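Local coordinates for FeeM (Uncultured bacterium, PDB 2G0B), which is an N-acyl amino acid synthase that probably transfers a fatty acyl chain from an acyl carrier protein to the amino group of tyrosine, at residues N68-M76 / R88-V98; Y151-A161 / P171-V179. One frame throughout, in Å; residues are numbered along the deposited sequence.

Contact 1 of 2, residues N68-M76 / R88-V98; sequences NDGAQGLPM and RGEGKKLAEVV. With NLT (N-dodecanoyl-L-tyrosine), chain I.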
loop_
_atom_site.group_PDB
_atom_site.type_symbol
_atom_site.label_atom_id
_atom_site.label_comp_id
_atom_site.label_asym_id
_atom_site.label_seq_id
_atom_site.Cartn_x
_atom_site.Cartn_y
_atom_site.Cartn_z
ATOM N N ASN A 68 2.273 -2.174 10.657
ATOM C CA ASN A 68 2.475 -3.474 11.276
ATOM C C ASN A 68 1.413 -3.790 12.312
ATOM O O ASN A 68 0.990 -2.911 13.067
ATOM C CB ASN A 68 3.864 -3.560 11.896
ATOM C CG ASN A 68 4.881 -4.100 10.938
ATOM O OD1 ASN A 68 5.877 -3.444 10.633
ATOM N ND2 ASN A 68 4.634 -5.300 10.433
ATOM N N ASP A 69 0.972 -5.046 12.334
ATOM C CA ASP A 69 -0.032 -5.494 13.290
ATOM C C ASP A 69 0.467 -5.340 14.730
ATOM O O ASP A 69 1.319 -6.096 15.192
ATOM C CB ASP A 69 -0.432 -6.943 13.012
ATOM C CG ASP A 69 -1.797 -7.298 13.579
ATOM O OD1 ASP A 69 -2.470 -6.413 14.172
ATOM O OD2 ASP A 69 -2.286 -8.447 13.478
ATOM N N GLY A 70 -0.047 -4.324 15.412
ATOM C CA GLY A 70 0.313 -4.065 16.792
ATOM C C GLY A 70 -0.924 -4.066 17.648
ATOM O O GLY A 70 -1.935 -4.670 17.278
ATOM N N ALA A 71 -0.861 -3.360 18.777
ATOM C CA ALA A 71 -1.987 -3.276 19.718
ATOM C C ALA A 71 -3.113 -2.371 19.199
ATOM O O ALA A 71 -4.219 -2.371 19.748
ATOM C CB ALA A 71 -1.505 -2.803 21.090
ATOM N N GLN A 72 -2.824 -1.613 18.138
ATOM C CA GLN A 72 -3.822 -0.759 17.494
ATOM C C GLN A 72 -4.485 -1.418 16.277
ATOM O O GLN A 72 -5.337 -0.812 15.625
ATOM C CB GLN A 72 -3.212 0.598 17.102
ATOM C CG GLN A 72 -2.795 1.479 18.289
ATOM C CD GLN A 72 -3.872 1.581 19.378
ATOM O OE1 GLN A 72 -5.067 1.674 19.078
ATOM N NE2 GLN A 72 -3.443 1.579 20.634
ATOM N N GLY A 73 -4.089 -2.657 15.980
ATOM C CA GLY A 73 -4.676 -3.421 14.890
ATOM C C GLY A 73 -4.273 -2.923 13.516
ATOM O O GLY A 73 -3.179 -2.372 13.336
ATOM N N LEU A 74 -5.152 -3.142 12.540
ATOM C CA LEU A 74 -4.960 -2.649 11.176
ATOM C C LEU A 74 -6.221 -1.881 10.745
ATOM O O LEU A 74 -7.308 -2.161 11.260
ATOM C CB LEU A 74 -4.700 -3.824 10.227
ATOM C CG LEU A 74 -3.480 -4.718 10.512
ATOM C CD1 LEU A 74 -3.409 -5.857 9.530
ATOM C CD2 LEU A 74 -2.191 -3.930 10.484
ATOM N N PRO A 75 -6.090 -0.886 9.849
ATOM C CA PRO A 75 -7.268 -0.168 9.320
ATOM C C PRO A 75 -8.300 -1.104 8.708
ATOM O O PRO A 75 -9.487 -0.795 8.760
ATOM C CB PRO A 75 -6.677 0.725 8.246
ATOM C CG PRO A 75 -5.317 0.961 8.684
ATOM C CD PRO A 75 -4.835 -0.305 9.349
ATOM N N MET A 76 -7.841 -2.243 8.178
ATOM C CA MET A 76 -8.704 -3.308 7.653
ATOM C C MET A 76 -9.754 -3.796 8.646
ATOM O O MET A 76 -10.828 -4.232 8.240
ATOM C CB MET A 76 -7.859 -4.507 7.260
ATOM C CG MET A 76 -7.626 -4.652 5.800
ATOM S SD MET A 76 -6.406 -5.895 5.518
ATOM C CE MET A 76 -7.199 -6.843 4.375
ATOM N N ARG A 88 -4.428 -14.437 13.072
ATOM C CA ARG A 88 -4.021 -13.848 14.336
ATOM C C ARG A 88 -4.032 -14.885 15.450
ATOM O O ARG A 88 -3.265 -14.778 16.408
ATOM C CB ARG A 88 -4.919 -12.668 14.685
ATOM C CG ARG A 88 -4.838 -11.541 13.684
ATOM C CD ARG A 88 -5.086 -10.165 14.255
ATOM N NE ARG A 88 -6.113 -9.456 13.498
ATOM C CZ ARG A 88 -6.001 -8.209 13.050
ATOM N NH1 ARG A 88 -4.911 -7.501 13.283
ATOM N NH2 ARG A 88 -6.992 -7.667 12.377
ATOM N N GLY A 89 -4.894 -15.897 15.312
ATOM C CA GLY A 89 -4.946 -17.007 16.251
ATOM C C GLY A 89 -3.717 -17.898 16.150
ATOM O O GLY A 89 -3.195 -18.369 17.167
ATOM N N GLU A 90 -3.234 -18.094 14.921
ATOM C CA GLU A 90 -2.047 -18.914 14.669
ATOM C C GLU A 90 -0.731 -18.182 14.970
ATOM O O GLU A 90 0.348 -18.768 14.853
ATOM C CB GLU A 90 -2.031 -19.401 13.225
ATOM C CG GLU A 90 -3.288 -20.123 12.781
ATOM C CD GLU A 90 -3.225 -20.552 11.320
ATOM O OE1 GLU A 90 -2.994 -19.683 10.434
ATOM O OE2 GLU A 90 -3.402 -21.767 11.057
ATOM N N GLY A 91 -0.826 -16.903 15.332
ATOM C CA GLY A 91 0.342 -16.110 15.682
ATOM C C GLY A 91 1.124 -15.695 14.459
ATOM O O GLY A 91 2.349 -15.816 14.419
ATOM N N LYS A 92 0.407 -15.205 13.454
ATOM C CA LYS A 92 1.013 -14.815 12.195
ATOM C C LYS A 92 1.270 -13.322 12.145
ATOM O O LYS A 92 0.413 -12.519 12.523
ATOM C CB LYS A 92 0.129 -15.239 11.019
ATOM C CG LYS A 92 0.116 -16.743 10.746
ATOM C CD LYS A 92 1.524 -17.294 10.525
ATOM C CE LYS A 92 1.506 -18.810 10.354
ATOM N NZ LYS A 92 1.316 -19.181 8.926
ATOM N N LYS A 93 2.460 -12.954 11.684
ATOM C CA LYS A 93 2.806 -11.561 11.537
ATOM C C LYS A 93 2.089 -10.993 10.324
ATOM O O LYS A 93 2.320 -11.420 9.195
ATOM C CB LYS A 93 4.321 -11.382 11.412
ATOM C CG LYS A 93 4.791 -9.989 11.771
ATOM C CD LYS A 93 6.281 -9.918 11.914
ATOM C CE LYS A 93 6.710 -8.482 12.106
ATOM N NZ LYS A 93 7.594 -8.299 13.280
ATOM N N LEU A 94 1.170 -10.070 10.573
ATOM C CA LEU A 94 0.451 -9.405 9.498
ATOM C C LEU A 94 0.873 -7.955 9.374
ATOM O O LEU A 94 1.362 -7.350 10.331
ATOM C CB LEU A 94 -1.064 -9.484 9.713
ATOM C CG LEU A 94 -1.664 -10.806 10.164
ATOM C CD1 LEU A 94 -3.130 -10.614 10.477
ATOM C CD2 LEU A 94 -1.475 -11.880 9.111
ATOM N N ALA A 95 0.700 -7.410 8.177
ATOM C CA ALA A 95 0.945 -6.003 7.920
ATOM C C ALA A 95 0.073 -5.567 6.772
ATOM O O ALA A 95 -0.137 -6.319 5.824
ATOM C CB ALA A 95 2.397 -5.764 7.601
ATOM N N GLU A 96 -0.476 -4.368 6.872
ATOM C CA GLU A 96 -1.327 -3.857 5.820
ATOM C C GLU A 96 -0.603 -2.762 5.067
ATOM O O GLU A 96 -0.060 -1.837 5.675
ATOM C CB GLU A 96 -2.655 -3.352 6.388
ATOM C CG GLU A 96 -3.408 -2.434 5.442
ATOM C CD GLU A 96 -4.910 -2.352 5.711
ATOM O OE1 GLU A 96 -5.669 -2.116 4.734
ATOM O OE2 GLU A 96 -5.336 -2.490 6.884
ATOM N N VAL A 97 -0.549 -2.896 3.744
ATOM C CA VAL A 97 0.009 -1.857 2.892
ATOM C C VAL A 97 -1.088 -0.850 2.589
ATOM O O VAL A 97 -2.162 -1.206 2.080
ATOM C CB VAL A 97 0.588 -2.423 1.589
ATOM C CG1 VAL A 97 1.394 -1.381 0.895
ATOM C CG2 VAL A 97 1.448 -3.627 1.875
ATOM N N VAL A 98 -0.799 0.412 2.868
ATOM C CA VAL A 98 -1.832 1.414 2.990
ATOM C C VAL A 98 -1.375 2.798 2.423
ATOM O O VAL A 98 -0.173 3.030 2.240
ATOM C CB VAL A 98 -2.248 1.479 4.485
ATOM C CG1 VAL A 98 -1.842 2.782 5.141
ATOM C CG2 VAL A 98 -3.691 1.189 4.651
HETATM N N NLT I . -5.881 1.208 -0.402
HETATM C C1 NLT I . -4.696 1.262 -1.021
HETATM O OL NLT I . -4.015 2.279 -1.098
HETATM C C2 NLT I . -4.227 -0.032 -1.667
HETATM C C3 NLT I . -2.744 -0.327 -1.403
HETATM C C4 NLT I . -2.156 -1.273 -2.463
HETATM C C5 NLT I . -0.668 -1.542 -2.212
HETATM C C6 NLT I . -0.135 -2.733 -3.008
HETATM C C7 NLT I . 1.222 -3.204 -2.482
HETATM C C8 NLT I . 1.958 -4.043 -3.520
HETATM C C9 NLT I . 3.297 -4.594 -3.010
HETATM C C10 NLT I . 3.465 -6.024 -3.521
HETATM C C11 NLT I . 4.702 -6.745 -2.988
HETATM C C12 NLT I . 4.929 -8.036 -3.776
HETATM C CA NLT I . -6.568 2.360 0.186
HETATM C CB NLT I . -7.911 1.929 0.766
HETATM C CG NLT I . -9.009 1.986 -0.274
HETATM C CD2 NLT I . -9.318 3.182 -0.907
HETATM C CE2 NLT I . -10.323 3.226 -1.856
HETATM C CZ NLT I . -11.030 2.080 -2.162
HETATM C CE1 NLT I . -10.722 0.879 -1.537
HETATM C CD1 NLT I . -9.712 0.831 -0.590
HETATM O OH NLT I . -11.993 2.126 -3.070
HETATM C C NLT I . -5.791 2.982 1.309
HETATM O O NLT I . -5.144 2.227 2.066
HETATM O O2 NLT I . -5.816 4.231 1.454
#
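Asn68 and Ala95 face each other as a non-hydrogen-bonded antiparallel pair, CA atoms 4.5 Å apart. Here two neighbouring strands of the central sheet meet, and helix 77-89 links them, in a mixed alpha/beta fold consistent with the acetyltransferase clan. Within the two segments the pairing is brief. One backbone bond runs across, from Asp69 N to Leu94 O (3.1 Å, 158° at the hydrogen), after which the 68-76 chain leaves the sheet through a type I turn from Gly70 to Gly73, closed by Gly73 N on Gly70 O.

The polar side chains then divide their bonds between the two segments and the rest of the fold. Asp69 has its CG opposite the backbone N (chi1 -158°), which turns the carboxylate to the end of Arg88. Both Asp69 oxygens lie 2.8 Å from Arg88 NH1, but only OD2 accepts a hydrogen bond, a weak and bent one within the salt bridge. The carboxylate and guanidinium planes stand 61° apart, so this is not a flat, two-pronged pairing; the other terminal nitrogen, NH2, makes a salt bridge with Asp77. Asn68 OD1 is taken by Tyr130 OH, while Asn68 ND2 lies against Ala95 CB.

Deeper in, the extended chain of Glu96 reaches across to the loop. Its OE2 accepts Met76 N at 2.8 Å through the syn lone pair, and OE1 is bonded to Ser142 OG, so each oxygen of this buried carboxylate has a partner. Leu74, Pro75 and Met76 pack their side chains against the group. One residue farther along the strand, Val97 lines the ligand's acyl chain, its CG1 3.7 Å from NLT C5.

Contact 2 of 2, residues Y151-A161 / P171-V179; sequences YSLLGFTQIGA and PAIARALYV. With NLT (N-dodecanoyl-L-tyrosine), chain I.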
loop_
_atom_site.group_PDB
_atom_site.type_symbol
_atom_site.label_atom_id
_atom_site.label_comp_id
_atom_site.label_asym_id
_atom_site.label_seq_id
_atom_site.Cartn_x
_atom_site.Cartn_y
_atom_site.Cartn_z
ATOM N N TYR A 151 -3.454 -6.727 -8.965
ATOM C CA TYR A 151 -2.852 -7.279 -7.762
ATOM C C TYR A 151 -2.940 -8.804 -7.702
ATOM O O TYR A 151 -2.128 -9.449 -7.045
ATOM C CB TYR A 151 -3.444 -6.628 -6.519
ATOM C CG TYR A 151 -3.053 -5.188 -6.393
ATOM C CD1 TYR A 151 -4.009 -4.181 -6.458
ATOM C CD2 TYR A 151 -1.712 -4.820 -6.261
ATOM C CE1 TYR A 151 -3.653 -2.849 -6.379
ATOM C CE2 TYR A 151 -1.342 -3.496 -6.188
ATOM C CZ TYR A 151 -2.322 -2.509 -6.235
ATOM O OH TYR A 151 -1.974 -1.174 -6.147
ATOM N N SER A 152 -3.911 -9.368 -8.416
ATOM C CA SER A 152 -4.018 -10.810 -8.569
ATOM C C SER A 152 -2.826 -11.366 -9.392
ATOM O O SER A 152 -2.295 -12.438 -9.082
ATOM C CB SER A 152 -5.369 -11.191 -9.193
ATOM O OG SER A 152 -5.242 -11.505 -10.573
ATOM N N LEU A 153 -2.400 -10.617 -10.409
ATOM C CA LEU A 153 -1.211 -10.970 -11.176
ATOM C C LEU A 153 0.027 -10.882 -10.291
ATOM O O LEU A 153 0.898 -11.750 -10.345
ATOM C CB LEU A 153 -1.065 -10.059 -12.398
ATOM C CG LEU A 153 0.253 -10.107 -13.193
ATOM C CD1 LEU A 153 0.185 -11.128 -14.325
ATOM C CD2 LEU A 153 0.585 -8.756 -13.730
ATOM N N LEU A 154 0.074 -9.857 -9.438
ATOM C CA LEU A 154 1.172 -9.699 -8.469
ATOM C C LEU A 154 1.190 -10.792 -7.389
ATOM O O LEU A 154 2.104 -10.820 -6.559
ATOM C CB LEU A 154 1.119 -8.332 -7.796
ATOM C CG LEU A 154 1.570 -7.081 -8.543
ATOM C CD1 LEU A 154 2.054 -6.040 -7.540
ATOM C CD2 LEU A 154 2.632 -7.380 -9.567
ATOM N N GLY A 155 0.191 -11.688 -7.403
ATOM C CA GLY A 155 0.201 -12.855 -6.537
ATOM C C GLY A 155 -0.673 -12.791 -5.296
ATOM O O GLY A 155 -0.686 -13.737 -4.497
ATOM N N PHE A 156 -1.393 -11.680 -5.128
ATOM C CA PHE A 156 -2.310 -11.505 -4.002
ATOM C C PHE A 156 -3.584 -12.321 -4.189
ATOM O O PHE A 156 -4.271 -12.204 -5.210
ATOM C CB PHE A 156 -2.674 -10.049 -3.843
ATOM C CG PHE A 156 -1.593 -9.213 -3.244
ATOM C CD1 PHE A 156 -0.634 -8.616 -4.051
ATOM C CD2 PHE A 156 -1.560 -8.975 -1.877
ATOM C CE1 PHE A 156 0.351 -7.815 -3.504
ATOM C CE2 PHE A 156 -0.586 -8.175 -1.325
ATOM C CZ PHE A 156 0.374 -7.590 -2.142
ATOM N N THR A 157 -3.882 -13.152 -3.199
ATOM C CA THR A 157 -5.074 -13.982 -3.199
ATOM C C THR A 157 -6.185 -13.212 -2.505
ATOM O O THR A 157 -5.926 -12.484 -1.566
ATOM C CB THR A 157 -4.761 -15.303 -2.460
ATOM O OG1 THR A 157 -3.887 -16.079 -3.265
ATOM C CG2 THR A 157 -5.989 -16.198 -2.334
ATOM N N GLN A 158 -7.416 -13.353 -2.986
ATOM C CA GLN A 158 -8.558 -12.669 -2.367
ATOM C C GLN A 158 -8.957 -13.326 -1.059
ATOM O O GLN A 158 -9.186 -14.531 -1.009
ATOM C CB GLN A 158 -9.743 -12.628 -3.310
ATOM C CG GLN A 158 -10.685 -11.514 -3.022
ATOM C CD GLN A 158 -11.994 -11.660 -3.744
ATOM O OE1 GLN A 158 -12.094 -12.404 -4.719
ATOM N NE2 GLN A 158 -13.004 -10.946 -3.282
ATOM N N ILE A 159 -9.016 -12.534 0.005
ATOM C CA ILE A 159 -9.340 -13.057 1.329
ATOM C C ILE A 159 -10.614 -12.453 1.869
ATOM O O ILE A 159 -11.192 -12.966 2.810
ATOM C CB ILE A 159 -8.160 -12.851 2.326
ATOM C CG1 ILE A 159 -7.824 -11.366 2.489
ATOM C CG2 ILE A 159 -6.944 -13.635 1.881
ATOM C CD1 ILE A 159 -7.469 -10.983 3.882
ATOM N N GLY A 160 -11.065 -11.370 1.244
ATOM C CA GLY A 160 -12.292 -10.708 1.648
ATOM C C GLY A 160 -13.190 -10.361 0.484
ATOM O O GLY A 160 -12.718 -10.061 -0.606
ATOM N N ALA A 161 -14.498 -10.393 0.726
ATOM C CA ALA A 161 -15.489 -10.078 -0.301
ATOM C C ALA A 161 -15.522 -8.587 -0.646
ATOM O O ALA A 161 -14.883 -7.761 0.018
ATOM C CB ALA A 161 -16.832 -10.530 0.138
ATOM N N PRO A 171 -16.112 1.166 -2.557
ATOM C CA PRO A 171 -16.062 -0.304 -2.508
ATOM C C PRO A 171 -14.644 -0.810 -2.306
ATOM O O PRO A 171 -13.691 -0.118 -2.696
ATOM C CB PRO A 171 -16.554 -0.717 -3.896
ATOM C CG PRO A 171 -17.227 0.475 -4.441
ATOM C CD PRO A 171 -16.523 1.653 -3.889
ATOM N N ALA A 172 -14.501 -1.997 -1.714
ATOM C CA ALA A 172 -13.177 -2.606 -1.497
ATOM C C ALA A 172 -13.236 -4.131 -1.445
ATOM O O ALA A 172 -14.211 -4.699 -0.944
ATOM C CB ALA A 172 -12.544 -2.063 -0.212
ATOM N N ILE A 173 -12.202 -4.790 -1.984
ATOM C CA ILE A 173 -11.956 -6.213 -1.698
ATOM C C ILE A 173 -10.653 -6.356 -0.949
ATOM O O ILE A 173 -9.754 -5.528 -1.099
ATOM C CB ILE A 173 -11.941 -7.119 -2.993
ATOM C CG1 ILE A 173 -10.977 -6.602 -4.020
ATOM C CG2 ILE A 173 -13.286 -7.161 -3.657
ATOM C CD1 ILE A 173 -11.709 -6.137 -5.270
ATOM N N ALA A 174 -10.546 -7.403 -0.140
ATOM C CA ALA A 174 -9.316 -7.669 0.601
ATOM C C ALA A 174 -8.520 -8.750 -0.082
ATOM O O ALA A 174 -9.070 -9.777 -0.484
ATOM C CB ALA A 174 -9.622 -8.065 2.014
ATOM N N ARG A 175 -7.225 -8.490 -0.253
ATOM C CA ARG A 175 -6.288 -9.469 -0.794
ATOM C C ARG A 175 -5.060 -9.571 0.107
ATOM O O ARG A 175 -4.674 -8.608 0.755
ATOM C CB ARG A 175 -5.859 -9.112 -2.226
ATOM C CG ARG A 175 -6.987 -8.782 -3.172
ATOM C CD ARG A 175 -6.611 -8.801 -4.643
ATOM N NE ARG A 175 -6.474 -10.162 -5.139
ATOM C CZ ARG A 175 -7.372 -10.790 -5.880
ATOM N NH1 ARG A 175 -8.486 -10.189 -6.228
ATOM N NH2 ARG A 175 -7.152 -12.035 -6.273
ATOM N N ALA A 176 -4.457 -10.748 0.147
ATOM C CA ALA A 176 -3.273 -10.973 0.952
ATOM C C ALA A 176 -2.267 -11.801 0.181
ATOM O O ALA A 176 -2.637 -12.527 -0.745
ATOM C CB ALA A 176 -3.639 -11.652 2.240
ATOM N N LEU A 177 -0.990 -11.670 0.549
ATOM C CA LEU A 177 0.086 -12.447 -0.067
ATOM C C LEU A 177 1.003 -13.071 0.995
ATOM O O LEU A 177 1.451 -12.386 1.929
ATOM C CB LEU A 177 0.896 -11.576 -1.035
ATOM C CG LEU A 177 2.307 -12.035 -1.425
ATOM C CD1 LEU A 177 2.262 -13.162 -2.448
ATOM C CD2 LEU A 177 3.111 -10.877 -1.945
ATOM N N TYR A 178 1.269 -14.372 0.856
ATOM C CA TYR A 178 2.211 -15.050 1.739
ATOM C C TYR A 178 3.647 -14.747 1.320
ATOM O O TYR A 178 4.170 -15.353 0.383
ATOM C CB TYR A 178 1.965 -16.557 1.751
ATOM C CG TYR A 178 2.742 -17.284 2.829
ATOM C CD1 TYR A 178 2.638 -16.902 4.167
ATOM C CD2 TYR A 178 3.591 -18.332 2.512
ATOM C CE1 TYR A 178 3.357 -17.554 5.159
ATOM C CE2 TYR A 178 4.314 -18.993 3.497
ATOM C CZ TYR A 178 4.193 -18.600 4.821
ATOM O OH TYR A 178 4.904 -19.257 5.806
ATOM N N VAL A 179 4.275 -13.815 2.031
ATOM C CA VAL A 179 5.613 -13.318 1.678
ATOM C C VAL A 179 6.761 -14.378 1.630
ATOM O O VAL A 179 7.520 -14.396 0.659
ATOM C CB VAL A 179 6.006 -12.041 2.506
ATOM C CG1 VAL A 179 7.361 -11.503 2.077
ATOM C CG2 VAL A 179 4.947 -10.963 2.350
HETATM N N NLT I . -5.881 1.208 -0.402
HETATM C C1 NLT I . -4.696 1.262 -1.021
HETATM O OL NLT I . -4.015 2.279 -1.098
HETATM C C2 NLT I . -4.227 -0.032 -1.667
HETATM C C3 NLT I . -2.744 -0.327 -1.403
HETATM C C4 NLT I . -2.156 -1.273 -2.463
HETATM C C5 NLT I . -0.668 -1.542 -2.212
HETATM C C6 NLT I . -0.135 -2.733 -3.008
HETATM C C7 NLT I . 1.222 -3.204 -2.482
HETATM C C8 NLT I . 1.958 -4.043 -3.520
HETATM C C9 NLT I . 3.297 -4.594 -3.010
HETATM C C10 NLT I . 3.465 -6.024 -3.521
HETATM C C11 NLT I . 4.702 -6.745 -2.988
HETATM C C12 NLT I . 4.929 -8.036 -3.776
HETATM C CA NLT I . -6.568 2.360 0.186
HETATM C CB NLT I . -7.911 1.929 0.766
HETATM C CG NLT I . -9.009 1.986 -0.274
HETATM C CD2 NLT I . -9.318 3.182 -0.907
HETATM C CE2 NLT I . -10.323 3.226 -1.856
HETATM C CZ NLT I . -11.030 2.080 -2.162
HETATM C CE1 NLT I . -10.722 0.879 -1.537
HETATM C CD1 NLT I . -9.712 0.831 -0.590
HETATM O OH NLT I . -11.993 2.126 -3.070
HETATM C C NLT I . -5.791 2.982 1.309
HETATM O O NLT I . -5.144 2.227 2.066
HETATM O O2 NLT I . -5.816 4.231 1.454
#
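Phe156 and Leu177 meet at the mouth of an antiparallel beta hairpin, strands 157-165 and 170-178, that forms one margin of the sheet. Leu177 CB sits over a face of the Phe156 ring in a CH-pi contact, 3.9 Å from the centroid and 21° off the normal. The ring's edge is turned to the ligand, with CE1 3.6 Å from NLT C10.

Beside this apolar pair, Arg175 crosses to the carbonyl of Phe156. A bend at chi3 (75°) brings the guanidinium side-on, so that NE (3.0 Å) and NH2 (3.1 Å) both bond Phe156 O, which lies close to the guanidinium plane. Ser152 CB covers one face and Gln158 CB the opposite face, and NH1 pairs with Asp148. The two bonds set the guanidinium plane, and the two CB atoms flank it near its rim. Just before Phe156, Gly155 ends helix 148-153 in a Schellman motif.

The strand bonds are regular where Thr157 and Ala176 bond each other in both directions. Farther along, Ile159 N (2.8 Å) and Gly160 N (3.1 Å) share Ala174 O, a classic beta bulge. Both donors come from the same face of that carbonyl, above its plane. At the bulge itself the return bond, Ala174 N to Gly160 O, is weak, and exposed Gln158 turns its NE2 to Gly160 O within its own strand. At the far end Ala172 CB lies 3.7 Å from NLT CE1 of the product's tyrosyl ring, and beside it exposed Pro171 offers its O to NLT OH, which donates over 2.8 Å.

Contact 1 closes before contact 2 opens along the chain, and their centres lie 15 Å apart on one mixed sheet. Strand 138-143 separates them, running beside 94-102 on one flank and 170-178 on the other, so the two contacts stand on either side of this intervening strand. They nonetheless touch directly: Met76 CE, reaching over from the loop of contact 1, packs 3.6 Å from Ala174 CB. Helix 77-89 ties them further, since it joins the segments of contact 1 and lays Leu84 and Trp87 on Ile159. Both contacts border N-dodecanoyl-L-tyrosine, with residues 97-98 supplying one wall of the pocket and residues of the hairpin and helix 148-153 another.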